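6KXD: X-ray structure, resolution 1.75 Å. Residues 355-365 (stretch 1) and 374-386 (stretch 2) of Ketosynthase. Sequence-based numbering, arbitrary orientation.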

# COMPACT_ATOMS: atom_id res chain seq x y z
N HIS A 355 11.19 -19.52 19.91
CA HIS A 355 12.33 -19.56 20.84
C HIS A 355 11.88 -19.40 22.30
O HIS A 355 12.71 -19.41 23.19
CB HIS A 355 13.39 -18.53 20.44
CG HIS A 355 14.02 -18.87 19.13
ND1 HIS A 355 14.87 -19.95 18.99
CD2 HIS A 355 13.86 -18.34 17.89
CE1 HIS A 355 15.23 -20.04 17.72
NE2 HIS A 355 14.63 -19.07 17.04
N GLY A 356 10.57 -19.28 22.53
CA GLY A 356 9.99 -19.26 23.88
C GLY A 356 10.52 -18.08 24.68
O GLY A 356 10.90 -18.23 25.83
N PHE A 357 10.51 -16.89 24.07
CA PHE A 357 10.86 -15.66 24.79
C PHE A 357 9.90 -14.51 24.45
O PHE A 357 9.17 -14.56 23.48
CB PHE A 357 12.29 -15.24 24.50
CG PHE A 357 12.50 -14.57 23.18
CD1 PHE A 357 12.44 -13.19 23.07
CD2 PHE A 357 12.81 -15.31 22.05
CE1 PHE A 357 12.67 -12.56 21.86
CE2 PHE A 357 13.06 -14.68 20.84
CZ PHE A 357 12.96 -13.31 20.74
N ILE A 358 9.95 -13.48 25.29
CA ILE A 358 9.21 -12.28 25.11
C ILE A 358 10.22 -11.15 25.11
O ILE A 358 10.94 -10.95 26.10
CB ILE A 358 8.14 -12.07 26.20
CG1 ILE A 358 7.14 -13.22 26.26
CG2 ILE A 358 7.43 -10.74 25.97
CD1 ILE A 358 6.17 -13.07 27.41
N PRO A 359 10.35 -10.41 23.99
CA PRO A 359 11.37 -9.39 23.87
C PRO A 359 10.96 -8.23 24.76
O PRO A 359 9.76 -8.06 25.01
CB PRO A 359 11.34 -9.01 22.38
CG PRO A 359 9.92 -9.29 21.97
CD PRO A 359 9.52 -10.50 22.78
N PRO A 360 11.94 -7.43 25.22
CA PRO A 360 11.67 -6.38 26.21
C PRO A 360 11.24 -5.04 25.62
O PRO A 360 11.61 -4.70 24.49
CB PRO A 360 13.03 -6.14 26.88
CG PRO A 360 14.03 -6.51 25.80
CD PRO A 360 13.37 -7.53 24.90
N THR A 361 10.52 -4.28 26.46
CA THR A 361 10.41 -2.85 26.31
C THR A 361 11.58 -2.22 27.07
O THR A 361 11.56 -2.18 28.32
CB THR A 361 9.07 -2.33 26.83
OG1 THR A 361 8.03 -3.19 26.35
CG2 THR A 361 8.83 -0.88 26.46
N ILE A 362 12.58 -1.73 26.33
CA ILE A 362 13.82 -1.23 26.88
C ILE A 362 13.68 0.28 27.16
O ILE A 362 12.63 0.85 26.92
CB ILE A 362 15.01 -1.56 25.95
CG1 ILE A 362 15.08 -0.66 24.71
CG2 ILE A 362 14.97 -3.03 25.60
CD1 ILE A 362 16.40 -0.75 23.93
N ASN A 363 14.73 0.87 27.72
CA ASN A 363 14.75 2.25 28.18
C ASN A 363 13.58 2.52 29.14
O ASN A 363 13.07 3.65 29.21
CB ASN A 363 14.76 3.24 27.00
CG ASN A 363 15.75 2.89 25.91
OD1 ASN A 363 16.86 2.48 26.21
ND2 ASN A 363 15.35 3.02 24.65
N HIS A 364 13.12 1.49 29.85
CA HIS A 364 11.97 1.60 30.73
C HIS A 364 12.41 1.95 32.15
O HIS A 364 13.01 1.09 32.85
CB HIS A 364 11.13 0.32 30.72
CG HIS A 364 9.73 0.56 31.19
ND1 HIS A 364 8.84 1.33 30.47
CD2 HIS A 364 9.06 0.15 32.29
CE1 HIS A 364 7.68 1.37 31.10
NE2 HIS A 364 7.78 0.64 32.21
N ARG A 365 12.11 3.19 32.56
CA ARG A 365 12.37 3.69 33.93
C ARG A 365 11.16 3.39 34.81
O ARG A 365 11.29 2.75 35.82
CB ARG A 365 12.68 5.18 33.92
CG ARG A 365 14.06 5.51 33.39
CD ARG A 365 14.04 6.59 32.34
NE ARG A 365 14.26 7.96 32.81
CZ ARG A 365 13.66 9.03 32.29
NH1 ARG A 365 12.44 8.93 31.79
NH2 ARG A 365 14.31 10.18 32.22
N ASP A 374 2.12 -4.84 32.15
CA ASP A 374 3.44 -5.41 32.28
C ASP A 374 4.11 -5.33 30.91
O ASP A 374 3.77 -6.14 30.01
CB ASP A 374 3.38 -6.84 32.81
CG ASP A 374 4.76 -7.49 32.88
OD1 ASP A 374 5.77 -6.78 32.63
OD2 ASP A 374 4.81 -8.70 33.16
N VAL A 375 5.06 -4.40 30.77
CA VAL A 375 5.72 -4.14 29.51
C VAL A 375 7.00 -5.00 29.36
O VAL A 375 7.82 -4.74 28.48
CB VAL A 375 6.01 -2.64 29.36
CG1 VAL A 375 4.71 -1.85 29.44
CG2 VAL A 375 7.02 -2.13 30.39
N VAL A 376 7.16 -6.00 30.21
CA VAL A 376 8.39 -6.81 30.23
C VAL A 376 9.57 -5.85 30.16
O VAL A 376 10.32 -5.83 29.20
CB VAL A 376 8.36 -7.83 29.08
CG1 VAL A 376 9.61 -8.70 29.04
CG2 VAL A 376 7.10 -8.69 29.15
N PRO A 377 9.77 -4.99 31.18
CA PRO A 377 10.75 -3.91 31.08
C PRO A 377 12.18 -4.45 30.96
O PRO A 377 12.50 -5.41 31.65
CB PRO A 377 10.60 -3.10 32.38
CG PRO A 377 9.88 -4.04 33.36
CD PRO A 377 9.15 -5.06 32.51
N ASN A 378 12.93 -3.87 30.01
CA ASN A 378 14.40 -3.88 29.89
C ASN A 378 15.02 -5.25 29.62
O ASN A 378 16.09 -5.30 29.04
CB ASN A 378 15.02 -3.23 31.12
CG ASN A 378 14.52 -1.81 31.27
OD1 ASN A 378 14.51 -1.06 30.30
ND2 ASN A 378 14.07 -1.46 32.46
N ARG A 379 14.43 -6.35 30.08
CA ARG A 379 15.05 -7.66 29.84
C ARG A 379 14.03 -8.64 29.29
O ARG A 379 12.92 -8.75 29.79
CB ARG A 379 15.67 -8.29 31.10
CG ARG A 379 15.23 -7.68 32.42
CD ARG A 379 15.89 -8.34 33.62
NE ARG A 379 15.88 -7.54 34.85
CZ ARG A 379 16.56 -6.40 35.06
NH1 ARG A 379 16.78 -5.53 34.09
NH2 ARG A 379 17.00 -6.13 36.28
N ALA A 380 14.47 -9.41 28.29
CA ALA A 380 13.69 -10.49 27.76
C ALA A 380 13.42 -11.48 28.89
O ALA A 380 14.24 -11.64 29.77
CB ALA A 380 14.40 -11.18 26.63
N VAL A 381 12.26 -12.13 28.83
CA VAL A 381 11.94 -13.19 29.76
C VAL A 381 11.67 -14.44 28.93
O VAL A 381 11.40 -14.34 27.75
CB VAL A 381 10.78 -12.81 30.69
CG1 VAL A 381 11.18 -11.71 31.67
CG2 VAL A 381 9.53 -12.41 29.92
N GLU A 382 11.84 -15.61 29.56
CA GLU A 382 11.42 -16.86 29.02
C GLU A 382 9.92 -17.00 29.24
O GLU A 382 9.42 -16.51 30.25
CB GLU A 382 12.04 -18.03 29.79
CG GLU A 382 13.47 -18.32 29.43
CD GLU A 382 14.09 -19.52 30.13
OE1 GLU A 382 15.21 -19.87 29.75
OE2 GLU A 382 13.45 -20.11 31.03
N ALA A 383 9.23 -17.70 28.34
CA ALA A 383 7.83 -18.03 28.55
C ALA A 383 7.43 -19.12 27.56
O ALA A 383 8.11 -19.33 26.56
CB ALA A 383 6.96 -16.81 28.38
N ASP A 384 6.30 -19.76 27.85
CA ASP A 384 5.68 -20.72 26.98
C ASP A 384 4.77 -19.93 26.04
O ASP A 384 3.54 -19.95 26.16
CB ASP A 384 4.94 -21.79 27.77
CG ASP A 384 4.14 -22.72 26.87
OD1 ASP A 384 4.71 -23.21 25.88
OD2 ASP A 384 2.94 -22.90 27.16
N VAL A 385 5.39 -19.19 25.12
CA VAL A 385 4.67 -18.33 24.19
C VAL A 385 4.13 -19.19 23.05
O VAL A 385 4.88 -19.71 22.23
CB VAL A 385 5.56 -17.17 23.71
CG1 VAL A 385 6.15 -16.40 24.87
CG2 VAL A 385 6.67 -17.66 22.82
N ARG A 386 2.81 -19.37 23.03
CA ARG A 386 2.15 -20.18 22.02
C ARG A 386 1.41 -19.27 21.00
O ARG A 386 1.33 -19.64 19.85
CB ARG A 386 1.20 -21.19 22.67
CG ARG A 386 1.87 -22.23 23.57
CD ARG A 386 0.91 -22.76 24.63
NE ARG A 386 0.50 -21.73 25.60
CZ ARG A 386 -0.59 -21.79 26.37
NH1 ARG A 386 -1.33 -22.89 26.40
NH2 ARG A 386 -0.94 -20.75 27.11

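The two stretches pair as a short antiparallel ladder at Phe357-Ile358 and Val381-Glu382, and bury 802 Å² between them. Ile358 and Val381 are its hydrogen-bonded pair: Ile358 N donates to Val381 O (3.0 Å) and Val381 N to Ile358 O (3.3 Å). A further bond, from Ala383 N to Gly356 O (3.1 Å), lies beside the ladder. Gly356 has positive phi, which favours glycine, and a CB on Gly356 would sit tightly, 3.2 Å from Ala383 O.

Beyond Ile358 the regular pairing ends; Pro359 and Pro360 have no amide hydrogen to give. A single bridge, Thr361 with Pro377, follows: Thr361 N donates to Val376 O (3.2 Å) and Thr361 O accepts from Asn378 N (2.8 Å). The proline backbone still contributes: Pro360 CA approaches Val376 O at 3.3 Å in a CA-H...O contact.

Among the side chains, Ile358 is the apolar centre. It shares a face of the sheet with Val381, and its branched, extended chain meets several apolar partners: Ile358 CG1 lies 3.6 Å from Val385 CG1, Ile358 CG2 3.8 Å from Val376 CG2, and Ile358 CD1 3.9 Å from Ala383 CB. Phe357 and Glu382 point to the other face. Pro360 packs its ring against the backbone of the turn, with Pro360 CB 3.5 Å from Asn378 C, while Pro360 CD lies 4.2 Å from the small Ala380 CB.

Polar side chains secure the far end. Thr361 OG1 donates to Val375 O at 2.6 Å, giving a buried hydroxyl a partner. Asn378, with chi1 in m, uses both halves of its amide: Asn378 OD1 accepts from His364 N (2.9 Å) and Asn378 ND2 donates to His364 O (2.8 Å), so one side chain imitates a backbone partner. The flat His364 ring receives Val375 CG2 over one face, 3.5 Å from Val375 CG2 to the ring centroid, in a CH-pi contact.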